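Local coordinates for penicillin-binding protein 2B (PDB 2WAE) that probably forms peptide cross-links between adjacent glycan strands of cell-wall peptidoglycan, as a penicillin-binding transpeptidase of the elongation machinery, at residues S231-S236 with S266-Q271; G61-A66 with I308-D313; G353-M358 with P544-G549; T75-V80 with S220-I225. All coordinates share one frame; numbering follows the deposited sequence.

Contact 1 of 4, residues S231-S236 with S266-Q271; sequences SSIVGS and SYLEKQ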
loop_
_atom_site.group_PDB
_atom_site.type_symbol
_atom_site.label_atom_id
_atom_site.label_comp_id
_atom_site.label_asym_id
_atom_site.label_seq_id
_atom_site.Cartn_x
_atom_site.Cartn_y
_atom_site.Cartn_z
ATOM N N SER A 231 -9.305 -7.637 0.918
ATOM C CA SER A 231 -9.960 -6.688 1.809
ATOM C C SER A 231 -8.951 -5.802 2.523
ATOM O O SER A 231 -9.257 -4.671 2.886
ATOM C CB SER A 231 -10.837 -7.408 2.828
ATOM O OG SER A 231 -10.050 -8.127 3.756
ATOM N N SER A 232 -7.749 -6.331 2.720
ATOM C CA SER A 232 -6.667 -5.629 3.400
ATOM C C SER A 232 -6.069 -4.527 2.517
ATOM O O SER A 232 -5.710 -3.455 2.997
ATOM C CB SER A 232 -5.595 -6.647 3.806
ATOM O OG SER A 232 -5.014 -6.298 5.046
ATOM N N ILE A 233 -5.986 -4.793 1.218
ATOM C CA ILE A 233 -5.422 -3.847 0.258
ATOM C C ILE A 233 -6.344 -2.673 -0.059
ATOM O O ILE A 233 -5.897 -1.577 -0.383
ATOM C CB ILE A 233 -5.047 -4.524 -1.074
ATOM C CG1 ILE A 233 -4.173 -5.746 -0.823
ATOM C CG2 ILE A 233 -4.233 -3.577 -1.928
ATOM C CD1 ILE A 233 -3.546 -6.298 -2.096
ATOM N N VAL A 234 -7.644 -2.907 0.015
ATOM C CA VAL A 234 -8.616 -1.861 -0.263
ATOM C C VAL A 234 -8.409 -0.621 0.610
ATOM O O VAL A 234 -8.594 0.502 0.143
ATOM C CB VAL A 234 -10.032 -2.396 -0.083
ATOM C CG1 VAL A 234 -11.008 -1.262 0.188
ATOM C CG2 VAL A 234 -10.417 -3.216 -1.294
ATOM N N GLY A 235 -8.009 -0.822 1.862
ATOM C CA GLY A 235 -7.764 0.296 2.762
ATOM C C GLY A 235 -9.004 0.736 3.514
ATOM O O GLY A 235 -10.052 0.086 3.448
ATOM N N SER A 236 -8.889 1.846 4.235
ATOM C CA SER A 236 -10.018 2.369 5.001
ATOM C C SER A 236 -10.507 3.752 4.548
ATOM O O SER A 236 -9.788 4.491 3.874
ATOM C CB SER A 236 -9.701 2.346 6.504
ATOM O OG SER A 236 -8.498 3.039 6.804
ATOM N N SER A 266 -6.358 5.107 3.994
ATOM C CA SER A 266 -5.480 3.945 3.943
ATOM C C SER A 266 -5.461 3.270 2.572
ATOM O O SER A 266 -6.499 3.097 1.945
ATOM C CB SER A 266 -5.913 2.933 5.004
ATOM O OG SER A 266 -4.846 2.060 5.305
ATOM N N TYR A 267 -4.265 2.893 2.124
ATOM C CA TYR A 267 -4.051 2.110 0.902
ATOM C C TYR A 267 -4.764 2.595 -0.358
ATOM O O TYR A 267 -4.543 3.734 -0.779
ATOM C CB TYR A 267 -4.185 0.611 1.175
ATOM C CG TYR A 267 -3.305 0.204 2.341
ATOM C CD1 TYR A 267 -3.843 -0.002 3.610
ATOM C CD2 TYR A 267 -1.926 0.080 2.186
ATOM C CE1 TYR A 267 -3.041 -0.344 4.685
ATOM C CE2 TYR A 267 -1.118 -0.265 3.250
ATOM C CZ TYR A 267 -1.682 -0.473 4.496
ATOM O OH TYR A 267 -0.874 -0.820 5.556
ATOM N N LEU A 268 -5.591 1.763 -0.976
ATOM C CA LEU A 268 -6.231 2.172 -2.231
ATOM C C LEU A 268 -7.283 3.281 -2.062
ATOM O O LEU A 268 -7.393 4.174 -2.892
ATOM C CB LEU A 268 -6.836 0.986 -2.999
ATOM C CG LEU A 268 -5.993 -0.059 -3.745
ATOM C CD1 LEU A 268 -6.909 -1.035 -4.488
ATOM C CD2 LEU A 268 -4.957 0.543 -4.690
ATOM N N GLU A 269 -8.065 3.229 -0.996
ATOM C CA GLU A 269 -9.036 4.287 -0.753
ATOM C C GLU A 269 -8.327 5.638 -0.705
ATOM O O GLU A 269 -8.820 6.636 -1.250
ATOM C CB GLU A 269 -9.803 4.042 0.546
ATOM C CG GLU A 269 -10.566 2.726 0.578
ATOM C CD GLU A 269 -12.028 2.836 0.141
ATOM O OE1 GLU A 269 -12.321 3.602 -0.807
ATOM O OE2 GLU A 269 -12.883 2.140 0.749
ATOM N N LYS A 270 -7.155 5.659 -0.072
ATOM C CA LYS A 270 -6.389 6.888 0.039
ATOM C C LYS A 270 -5.762 7.285 -1.292
ATOM O O LYS A 270 -5.812 8.448 -1.685
ATOM C CB LYS A 270 -5.335 6.762 1.134
ATOM C CG LYS A 270 -4.650 8.069 1.421
ATOM C CD LYS A 270 -3.494 7.914 2.384
ATOM C CE LYS A 270 -2.822 9.258 2.603
ATOM N NZ LYS A 270 -1.606 9.113 3.438
ATOM N N GLN A 271 -5.182 6.314 -1.989
ATOM C CA GLN A 271 -4.439 6.603 -3.214
ATOM C C GLN A 271 -5.350 7.105 -4.337
ATOM O O GLN A 271 -4.936 7.889 -5.186
ATOM C CB GLN A 271 -3.669 5.361 -3.674
ATOM C CG GLN A 271 -2.781 5.575 -4.882
ATOM C CD GLN A 271 -1.540 6.364 -4.532
ATOM O OE1 GLN A 271 -1.154 6.443 -3.363
ATOM N NE2 GLN A 271 -0.907 6.957 -5.539
#

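Contact 2 of 4, residues G61-A66 with I308-D313; sequences GEIYDA and IKLTID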
loop_
_atom_site.group_PDB
_atom_site.type_symbol
_atom_site.label_atom_id
_atom_site.label_comp_id
_atom_site.label_asym_id
_atom_site.label_seq_id
_atom_site.Cartn_x
_atom_site.Cartn_y
_atom_site.Cartn_z
ATOM N N GLY A 61 -17.381 6.228 -4.841
ATOM C CA GLY A 61 -17.192 5.178 -5.847
ATOM C C GLY A 61 -16.782 3.840 -5.248
ATOM O O GLY A 61 -16.269 3.772 -4.124
ATOM N N GLU A 62 -17.024 2.763 -5.991
ATOM C CA GLU A 62 -16.711 1.437 -5.486
ATOM C C GLU A 62 -15.487 0.758 -6.122
ATOM O O GLU A 62 -14.985 1.201 -7.161
ATOM C CB GLU A 62 -17.963 0.557 -5.470
ATOM C CG GLU A 62 -18.861 0.860 -4.279
ATOM C CD GLU A 62 -20.319 0.543 -4.530
ATOM O OE1 GLU A 62 -21.134 0.707 -3.597
ATOM O OE2 GLU A 62 -20.653 0.137 -5.663
ATOM N N ILE A 63 -15.008 -0.302 -5.473
ATOM C CA ILE A 63 -13.808 -1.021 -5.907
ATOM C C ILE A 63 -14.108 -2.459 -6.362
ATOM O O ILE A 63 -14.722 -3.236 -5.633
ATOM C CB ILE A 63 -12.739 -0.989 -4.801
ATOM C CG1 ILE A 63 -12.556 0.454 -4.313
ATOM C CG2 ILE A 63 -11.407 -1.544 -5.311
ATOM C CD1 ILE A 63 -11.532 0.615 -3.202
ATOM N N TYR A 64 -13.673 -2.807 -7.573
ATOM C CA TYR A 64 -14.057 -4.073 -8.202
ATOM C C TYR A 64 -12.841 -4.872 -8.635
ATOM O O TYR A 64 -11.858 -4.293 -9.106
ATOM C CB TYR A 64 -14.927 -3.800 -9.434
ATOM C CG TYR A 64 -16.217 -3.086 -9.105
ATOM C CD1 TYR A 64 -17.404 -3.791 -8.948
ATOM C CD2 TYR A 64 -16.240 -1.708 -8.934
ATOM C CE1 TYR A 64 -18.583 -3.142 -8.637
ATOM C CE2 TYR A 64 -17.409 -1.048 -8.626
ATOM C CZ TYR A 64 -18.580 -1.766 -8.481
ATOM O OH TYR A 64 -19.742 -1.099 -8.171
ATOM N N ASP A 65 -12.910 -6.194 -8.506
ATOM C CA ASP A 65 -11.795 -7.034 -8.932
ATOM C C ASP A 65 -11.730 -7.165 -10.452
ATOM O O ASP A 65 -12.563 -6.606 -11.156
ATOM C CB ASP A 65 -11.821 -8.403 -8.258
ATOM C CG ASP A 65 -12.671 -9.411 -9.014
ATOM O OD1 ASP A 65 -13.744 -9.040 -9.532
ATOM O OD2 ASP A 65 -12.269 -10.589 -9.089
ATOM N N ALA A 66 -10.734 -7.889 -10.951
ATOM C CA ALA A 66 -10.484 -7.989 -12.385
ATOM C C ALA A 66 -11.671 -8.550 -13.163
ATOM O O ALA A 66 -11.776 -8.339 -14.364
ATOM C CB ALA A 66 -9.218 -8.802 -12.652
ATOM N N ILE A 308 -13.179 2.123 -9.623
ATOM C CA ILE A 308 -11.894 1.564 -10.053
ATOM C C ILE A 308 -11.944 0.043 -10.139
ATOM O O ILE A 308 -12.481 -0.618 -9.251
ATOM C CB ILE A 308 -10.732 1.907 -9.097
ATOM C CG1 ILE A 308 -11.039 1.461 -7.671
ATOM C CG2 ILE A 308 -10.376 3.387 -9.151
ATOM C CD1 ILE A 308 -9.905 1.701 -6.726
ATOM N N LYS A 309 -11.396 -0.511 -11.215
ATOM C CA LYS A 309 -11.282 -1.959 -11.361
ATOM C C LYS A 309 -9.840 -2.378 -11.163
ATOM O O LYS A 309 -8.936 -1.733 -11.682
ATOM C CB LYS A 309 -11.730 -2.420 -12.743
ATOM C CG LYS A 309 -12.139 -3.880 -12.748
ATOM C CD LYS A 309 -12.971 -4.246 -13.970
ATOM C CE LYS A 309 -12.090 -4.764 -15.091
ATOM N NZ LYS A 309 -12.942 -5.355 -16.151
ATOM N N LEU A 310 -9.610 -3.443 -10.407
ATOM C CA LEU A 310 -8.237 -3.895 -10.176
ATOM C C LEU A 310 -7.658 -4.797 -11.276
ATOM O O LEU A 310 -8.362 -5.315 -12.142
ATOM C CB LEU A 310 -8.121 -4.572 -8.809
ATOM C CG LEU A 310 -8.724 -3.828 -7.618
ATOM C CD1 LEU A 310 -8.296 -4.487 -6.311
ATOM C CD2 LEU A 310 -8.318 -2.372 -7.649
ATOM N N THR A 311 -6.348 -4.988 -11.243
ATOM C CA THR A 311 -5.714 -5.943 -12.151
ATOM C C THR A 311 -5.705 -7.354 -11.577
ATOM O O THR A 311 -5.377 -8.297 -12.296
ATOM C CB THR A 311 -4.271 -5.561 -12.468
ATOM O OG1 THR A 311 -3.550 -5.402 -11.246
ATOM C CG2 THR A 311 -4.227 -4.277 -13.251
ATOM N N ILE A 312 -6.053 -7.489 -10.296
ATOM C CA ILE A 312 -6.079 -8.789 -9.608
ATOM C C ILE A 312 -7.451 -9.456 -9.703
ATOM O O ILE A 312 -8.472 -8.818 -9.470
ATOM C CB ILE A 312 -5.740 -8.673 -8.093
ATOM C CG1 ILE A 312 -4.445 -7.892 -7.854
ATOM C CG2 ILE A 312 -5.711 -10.052 -7.418
ATOM C CD1 ILE A 312 -4.208 -7.547 -6.388
ATOM N N ASP A 313 -7.453 -10.750 -10.015
ATOM C CA ASP A 313 -8.669 -11.554 -10.074
ATOM C C ASP A 313 -8.847 -12.391 -8.807
ATOM O O ASP A 313 -7.986 -13.214 -8.486
ATOM C CB ASP A 313 -8.602 -12.491 -11.287
ATOM C CG ASP A 313 -9.962 -13.060 -11.657
ATOM O OD1 ASP A 313 -10.557 -13.778 -10.823
ATOM O OD2 ASP A 313 -10.455 -12.785 -12.777
HETATM O O HOH W 1 -12.922 -13.599 -9.403
#

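Contact 3 of 4, residues G353-M358 with P544-G549; sequences GAVLSM and PHIVEG. Unlike the reference sequence in segment 544-549: His545 (reference Arg).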
loop_
_atom_site.group_PDB
_atom_site.type_symbol
_atom_site.label_atom_id
_atom_site.label_comp_id
_atom_site.label_asym_id
_atom_site.label_seq_id
_atom_site.Cartn_x
_atom_site.Cartn_y
_atom_site.Cartn_z
ATOM N N GLY A 353 3.184 -4.153 -16.162
ATOM C CA GLY A 353 3.342 -3.812 -14.757
ATOM C C GLY A 353 2.101 -4.145 -13.945
ATOM O O GLY A 353 2.055 -3.885 -12.747
ATOM N N ALA A 354 1.086 -4.720 -14.579
ATOM C CA ALA A 354 -0.120 -5.060 -13.844
ATOM C C ALA A 354 0.187 -6.094 -12.779
ATOM O O ALA A 354 0.924 -7.049 -13.027
ATOM C CB ALA A 354 -1.213 -5.554 -14.766
ATOM N N VAL A 355 -0.389 -5.888 -11.596
ATOM C CA VAL A 355 -0.243 -6.804 -10.475
ATOM C C VAL A 355 -1.297 -7.901 -10.597
ATOM O O VAL A 355 -2.494 -7.610 -10.572
ATOM C CB VAL A 355 -0.396 -6.064 -9.126
ATOM C CG1 VAL A 355 -0.336 -7.019 -7.949
ATOM C CG2 VAL A 355 0.656 -4.983 -8.994
ATOM N N LEU A 356 -0.829 -9.144 -10.740
ATOM C CA LEU A 356 -1.673 -10.332 -10.905
ATOM C C LEU A 356 -2.038 -10.984 -9.575
ATOM O O LEU A 356 -3.148 -11.488 -9.437
ATOM C CB LEU A 356 -1.013 -11.358 -11.830
ATOM C CG LEU A 356 -0.611 -10.851 -13.223
ATOM C CD1 LEU A 356 0.319 -11.843 -13.960
ATOM C CD2 LEU A 356 -1.844 -10.472 -14.071
ATOM N N SER A 357 -1.109 -10.997 -8.617
ATOM C CA SER A 357 -1.446 -11.297 -7.221
ATOM C C SER A 357 -0.382 -10.816 -6.242
ATOM O O SER A 357 0.809 -10.768 -6.556
ATOM C CB SER A 357 -1.694 -12.777 -6.993
ATOM O OG SER A 357 -0.461 -13.466 -7.101
ATOM N N MET A 358 -0.826 -10.431 -5.056
ATOM C CA MET A 358 0.105 -10.133 -3.994
ATOM C C MET A 358 -0.358 -10.903 -2.767
ATOM O O MET A 358 -1.302 -10.510 -2.088
ATOM C CB MET A 358 0.250 -8.623 -3.771
ATOM C CG MET A 358 -1.036 -7.851 -3.895
ATOM S SD MET A 358 -0.750 -6.073 -3.907
ATOM C CE MET A 358 0.146 -5.805 -2.379
ATOM N N PRO A 544 4.602 -0.879 -11.022
ATOM C CA PRO A 544 3.507 -1.834 -10.850
ATOM C C PRO A 544 2.256 -1.050 -10.574
ATOM O O PRO A 544 2.331 -0.009 -9.924
ATOM C CB PRO A 544 3.901 -2.628 -9.597
ATOM C CG PRO A 544 5.362 -2.363 -9.396
ATOM C CD PRO A 544 5.618 -0.998 -9.956
ATOM N N HIS A 545 1.121 -1.512 -11.078
ATOM C CA HIS A 545 -0.127 -0.868 -10.710
ATOM C C HIS A 545 -1.147 -1.932 -10.380
ATOM O O HIS A 545 -1.222 -2.952 -11.059
ATOM C CB HIS A 545 -0.643 0.074 -11.801
ATOM C CG HIS A 545 -0.796 -0.562 -13.149
ATOM N ND1 HIS A 545 -2.016 -0.958 -13.651
ATOM C CD2 HIS A 545 0.114 -0.843 -14.111
ATOM C CE1 HIS A 545 -1.850 -1.468 -14.859
ATOM N NE2 HIS A 545 -0.565 -1.411 -15.162
ATOM N N ILE A 546 -1.919 -1.681 -9.326
ATOM C CA ILE A 546 -2.965 -2.599 -8.914
ATOM C C ILE A 546 -4.325 -2.260 -9.520
ATOM O O ILE A 546 -5.215 -3.104 -9.569
ATOM C CB ILE A 546 -3.080 -2.646 -7.390
ATOM C CG1 ILE A 546 -1.746 -3.082 -6.777
ATOM C CG2 ILE A 546 -4.231 -3.554 -6.964
ATOM C CD1 ILE A 546 -1.507 -2.458 -5.419
ATOM N N VAL A 547 -4.486 -1.028 -9.980
ATOM C CA VAL A 547 -5.727 -0.608 -10.629
ATOM C C VAL A 547 -5.560 -0.680 -12.134
ATOM O O VAL A 547 -4.504 -0.327 -12.649
ATOM C CB VAL A 547 -6.094 0.828 -10.238
ATOM C CG1 VAL A 547 -7.190 1.364 -11.138
ATOM C CG2 VAL A 547 -6.506 0.873 -8.781
ATOM N N GLU A 548 -6.593 -1.143 -12.829
ATOM C CA GLU A 548 -6.530 -1.367 -14.275
ATOM C C GLU A 548 -7.082 -0.167 -15.029
ATOM O O GLU A 548 -6.403 0.402 -15.886
ATOM C CB GLU A 548 -7.279 -2.651 -14.671
ATOM C CG GLU A 548 -7.193 -3.037 -16.146
ATOM C CD GLU A 548 -8.260 -2.355 -17.004
ATOM O OE1 GLU A 548 -7.928 -1.852 -18.103
ATOM O OE2 GLU A 548 -9.439 -2.313 -16.587
ATOM N N GLY A 549 -8.313 0.211 -14.704
ATOM C CA GLY A 549 -8.913 1.407 -15.270
ATOM C C GLY A 549 -9.867 2.082 -14.307
ATOM O O GLY A 549 -10.234 1.509 -13.282
#

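Contact 4 of 4, residues T75-V80 with S220-I225; sequences TLKQVV and SWDRKI. Unlike the reference sequence in segment 220-225: Ile225 (reference Val).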
loop_
_atom_site.group_PDB
_atom_site.type_symbol
_atom_site.label_atom_id
_atom_site.label_comp_id
_atom_site.label_asym_id
_atom_site.label_seq_id
_atom_site.Cartn_x
_atom_site.Cartn_y
_atom_site.Cartn_z
ATOM N N THR A 75 -23.739 0.800 1.995
ATOM C CA THR A 75 -25.026 0.436 2.545
ATOM C C THR A 75 -25.776 1.724 2.878
ATOM O O THR A 75 -25.278 2.574 3.613
ATOM C CB THR A 75 -24.906 -0.615 3.687
ATOM O OG1 THR A 75 -26.086 -0.587 4.498
ATOM C CG2 THR A 75 -23.665 -0.402 4.557
ATOM N N LEU A 76 -26.949 1.889 2.278
ATOM C CA LEU A 76 -27.698 3.138 2.365
ATOM C C LEU A 76 -28.447 3.258 3.694
ATOM O O LEU A 76 -29.099 2.309 4.127
ATOM C CB LEU A 76 -28.657 3.205 1.176
ATOM C CG LEU A 76 -29.345 4.513 0.792
ATOM C CD1 LEU A 76 -29.439 4.607 -0.729
ATOM C CD2 LEU A 76 -30.733 4.595 1.440
ATOM N N LYS A 77 -28.347 4.417 4.343
ATOM C CA LYS A 77 -29.020 4.662 5.624
ATOM C C LYS A 77 -29.608 6.072 5.715
ATOM O O LYS A 77 -29.280 6.930 4.896
ATOM C CB LYS A 77 -28.037 4.462 6.779
ATOM C CG LYS A 77 -26.844 5.394 6.723
ATOM C CD LYS A 77 -26.092 5.471 8.045
ATOM C CE LYS A 77 -24.897 6.407 7.920
ATOM N NZ LYS A 77 -24.303 6.707 9.248
ATOM N N GLN A 78 -30.445 6.325 6.719
ATOM C CA GLN A 78 -30.985 7.672 6.911
ATOM C C GLN A 78 -30.490 8.367 8.174
ATOM O O GLN A 78 -30.424 7.754 9.234
ATOM C CB GLN A 78 -32.512 7.658 6.883
ATOM C CG GLN A 78 -33.057 7.122 5.579
ATOM C CD GLN A 78 -34.513 7.423 5.415
ATOM O OE1 GLN A 78 -34.897 8.583 5.307
ATOM N NE2 GLN A 78 -35.340 6.382 5.392
ATOM N N VAL A 79 -30.159 9.650 8.060
ATOM C CA VAL A 79 -29.573 10.379 9.174
ATOM C C VAL A 79 -30.270 11.705 9.444
ATOM O O VAL A 79 -30.877 12.297 8.555
ATOM C CB VAL A 79 -28.097 10.693 8.896
ATOM C CG1 VAL A 79 -27.466 11.279 10.139
ATOM C CG2 VAL A 79 -27.354 9.433 8.488
ATOM N N VAL A 80 -30.158 12.195 10.674
ATOM C CA VAL A 80 -30.620 13.546 10.965
ATOM C C VAL A 80 -29.658 14.549 10.342
ATOM O O VAL A 80 -28.450 14.429 10.518
ATOM C CB VAL A 80 -30.659 13.826 12.477
ATOM C CG1 VAL A 80 -31.251 15.196 12.726
ATOM C CG2 VAL A 80 -31.456 12.753 13.192
ATOM N N SER A 220 -27.619 9.012 3.913
ATOM C CA SER A 220 -26.168 8.850 3.941
ATOM C C SER A 220 -25.837 7.392 3.658
ATOM O O SER A 220 -26.718 6.600 3.327
ATOM C CB SER A 220 -25.611 9.272 5.301
ATOM O OG SER A 220 -24.203 9.170 5.343
ATOM N N TRP A 221 -24.562 7.048 3.789
ATOM C CA TRP A 221 -24.063 5.753 3.351
ATOM C C TRP A 221 -23.015 5.294 4.349
ATOM O O TRP A 221 -22.117 6.054 4.691
ATOM C CB TRP A 221 -23.451 5.878 1.944
ATOM C CG TRP A 221 -24.476 6.215 0.882
ATOM C CD1 TRP A 221 -25.294 5.336 0.215
ATOM C CD2 TRP A 221 -24.808 7.521 0.384
ATOM N NE1 TRP A 221 -26.107 6.017 -0.667
ATOM C CE2 TRP A 221 -25.827 7.357 -0.584
ATOM C CE3 TRP A 221 -24.339 8.814 0.656
ATOM C CZ2 TRP A 221 -26.383 8.436 -1.278
ATOM C CZ3 TRP A 221 -24.898 9.888 -0.036
ATOM C CH2 TRP A 221 -25.908 9.690 -0.991
ATOM N N ASP A 222 -23.155 4.071 4.850
ATOM C CA ASP A 222 -22.065 3.432 5.589
ATOM C C ASP A 222 -21.192 2.699 4.584
ATOM O O ASP A 222 -21.685 2.133 3.603
ATOM C CB ASP A 222 -22.570 2.466 6.671
ATOM C CG ASP A 222 -22.837 3.161 8.004
ATOM O OD1 ASP A 222 -22.122 4.134 8.332
ATOM O OD2 ASP A 222 -23.767 2.739 8.726
ATOM N N ARG A 223 -19.888 2.747 4.816
ATOM C CA ARG A 223 -18.945 2.049 3.959
ATOM C C ARG A 223 -18.519 0.784 4.692
ATOM O O ARG A 223 -18.112 0.832 5.858
ATOM C CB ARG A 223 -17.735 2.945 3.686
ATOM C CG ARG A 223 -16.696 2.358 2.762
ATOM C CD ARG A 223 -17.165 2.463 1.333
ATOM N NE ARG A 223 -16.040 2.483 0.406
ATOM C CZ ARG A 223 -16.155 2.656 -0.905
ATOM N NH1 ARG A 223 -17.357 2.814 -1.442
ATOM N NH2 ARG A 223 -15.071 2.674 -1.676
ATOM N N LYS A 224 -18.642 -0.355 4.024
ATOM C CA LYS A 224 -18.070 -1.564 4.581
ATOM C C LYS A 224 -17.190 -2.304 3.581
ATOM O O LYS A 224 -17.426 -2.251 2.377
ATOM C CB LYS A 224 -19.130 -2.461 5.212
ATOM C CG LYS A 224 -20.149 -3.042 4.265
ATOM C CD LYS A 224 -20.912 -4.137 4.999
ATOM C CE LYS A 224 -22.114 -4.620 4.210
ATOM N NZ LYS A 224 -23.177 -5.085 5.140
ATOM N N ILE A 225 -16.151 -2.956 4.095
ATOM C CA ILE A 225 -15.270 -3.781 3.285
ATOM C C ILE A 225 -15.838 -5.191 3.323
ATOM O O ILE A 225 -16.311 -5.652 4.366
ATOM C CB ILE A 225 -13.832 -3.796 3.842
ATOM C CG1 ILE A 225 -13.400 -2.385 4.253
ATOM C CG2 ILE A 225 -12.877 -4.367 2.821
ATOM C CD1 ILE A 225 -12.490 -2.350 5.479
#

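Contact 1 of 4, residues S231-S236 with S266-Q271
Ser266 meets Ser236 first, with Ser266 CB 3.2 Å from Ser236 OG. Ser236 OG is hydrogen-bonded to OG1 of Thr265, the residue before Ser266. Ser266 N makes a weak bond to Ser236 O. Ser266 O takes a CA-H contact from Gly235: Gly235 CA to Ser266 O is 3.2 Å, with 156° at the hydrogen. Gly235 is the first residue past helix 231-234, and its phi is positive, 88°.

Tyr267 follows. Its CB presses on a backbone carbonyl, with Tyr267 CB 3.2 Å from Ile233 O. The ring turns one edge to Gly235 CA, and Leu375 of a nearby loop touches both Tyr267 and Ser232. At Leu268 the backbone N gives a weak bond of 3.4 Å to Ile233 O. Leu268 CG also packs on Ile233 CG2, 4.3 Å away.

Glu269 N makes the shortest bond of the three, 3.0 Å to Val234 O. The Glu269 side chain runs alongside Val234, with Glu269 OE2 3.9 Å from Val234 CG1. A bend at chi2 (-94°) lays the carboxylate there, while CG stays by Val234 O. Glu269 OE1 is held in salt bridges by Arg223 and Arg60, which probably balance the charge of this buried carboxylate.

In the dimerisation-domain family region, the C-terminal end of the short, weakly bonded helix 231-234 thus meets the first turn of helix 267-271, its last carbonyls accepting N-H groups from that turn.

Contact 2 of 4, residues G61-A66 with I308-D313
Ile63 and Ile308 lie side by side and point the same way. Ile308 CD1 touches Ile63 CG1 at 3.8 Å. Ile308 CG1 sits between its backbone N and carbonyl carbon (chi1 56°), which carries the long branch toward Ile63. Leu310 CD2 adds to this apolar patch, 4.0 Å from Ile63 CG2.

Tyr64 and Lys309 project from the reverse face. The Tyr64 ring has Ile308 O at its edge, in plane. Lys309 CG passes 3.2 Å from Asp65 O; the bend at chi3 (93°) brings CE and NZ beside Ala66 O.

The backbones form a short parallel pair in a mixed four-stranded sheet, with strand 63-64 at its edge and strand 307-310 next to it. Ile308 N donates to Glu62 O, Tyr64 N to Ile308 O, and Leu310 N to Tyr64 O over 2.7 Å. Past the strands Ala66 N reaches Ile312 O from above the carbonyl plane.

Asp65 and Asp313 bring two carboxylates together, Asp65 OD2 4.0 Å from Asp313 OD1. One water donates to both oxygens and probably eases the repulsion. Asp313 is the N-cap of helix 314-333. Asp65 OD2 also accepts from Leu314 N, so the start of that helix may stabilise both negative charges.

Contact 3 of 4, residues G353-M358 with P544-G549
Gly353 and His545 are joined through the backbone: His545 N donates to Gly353 O over 3.0 Å. The donor stands above the carbonyl plane, 45° out of it. Val355 N then bonds to His545 O, 3.1 Å away. These two bonds make a single bridge between Ala354 and His545. Gly353 O also takes a CA-H contact from Pro544 CA.

Both segments belong to the transpeptidase domain, the penicillin-binding part of the protein. Strand 355-363 is part of its six-stranded antiparallel sheet, and has a classic beta bulge where Leu356 and Ser357 both face Ala347. Strand 547-553 belongs to the separate four-stranded mixed sheet, so the bridge links the chain near the starts of two strands from different sheets.

Among the side chains, the His545 ring lays one face over Ala354. Ala354 CA is 4.1 Å from the ring centroid, a CH-pi contact displaced toward the rim. His545 ND1 donates to Val547 O over 2.8 Å, nearly in the ring plane, and this fixes how the ring is turned.

Val355 CG2 reaches Ile546 CG1 at 3.8 Å and also touches Pro544 CB. Met358 crosses Ile546 at about a right angle, its SD 4.0 Å from Ile546 CD1. Outside the two segments, the Asp494 carboxylate accepts Ile546 N and Val547 N, one on each oxygen, while Thr311 OG1 bonds to Val355 O.

Contact 4 of 4, residues T75-V80 with S220-I225
Thr75 pairs with Asp222 in an antiparallel beta ladder that also pairs Leu76 with Trp221 and Lys77 with Ser220. It joins strands 72-83 and 215-225 of a three-stranded antiparallel sheet in the dimerisation-domain family region. The short strand axes are 137° apart, so the antiparallel pair is strongly twisted.

Four backbone bonds hold the ladder. Thr75 and Asp222 exchange two, each 2.9 Å: Thr75 N to Asp222 O and Asp222 N to Thr75 O. Lys77 and Ser220 exchange the other two, with Ser220 N to Lys77 O at 2.8 Å. Leu76 and Trp221 form the non-hydrogen-bonded pair between them.

Van der Waals contacts lie on both faces. Leu76 and Trp221 run side by side, and Leu76 CD1 is 3.6 Å from Trp221 NE1. On the other face Thr75 CG2 touches Asp222 CB at 3.7 Å. Farther along, Val79 CG2 packs on Ser220 CB.

Charge contributes one weak link. Lys77 leaves the backbone with CG between N and the carbonyl carbon (chi1 60°), then runs extended across Asp222 at about a right angle. Its ammonium closes a long salt bridge, with Lys77 NZ 3.5 Å from Asp222 OD1.

The four contacts run from the N-terminal region into the transpeptidase domain. Contact 4, the farthest from contact 3, lies about 30 Å from it, centre to centre, and does not touch it. Contacts 1 and 2 lie between them. Along the chain, contacts 4 and 1 come one after the other inside the long loop closed by contact 2, and contact 3 follows. Contacts 2 and 3 are about 10 Å apart, centre to centre, and share the four-stranded mixed sheet through strands 307-310 and 547-553. Arg223 of contact 4 joins Glu269 of contact 1 and Gly61 of contact 2. Together they form a continuous chain of contacts between the two regions.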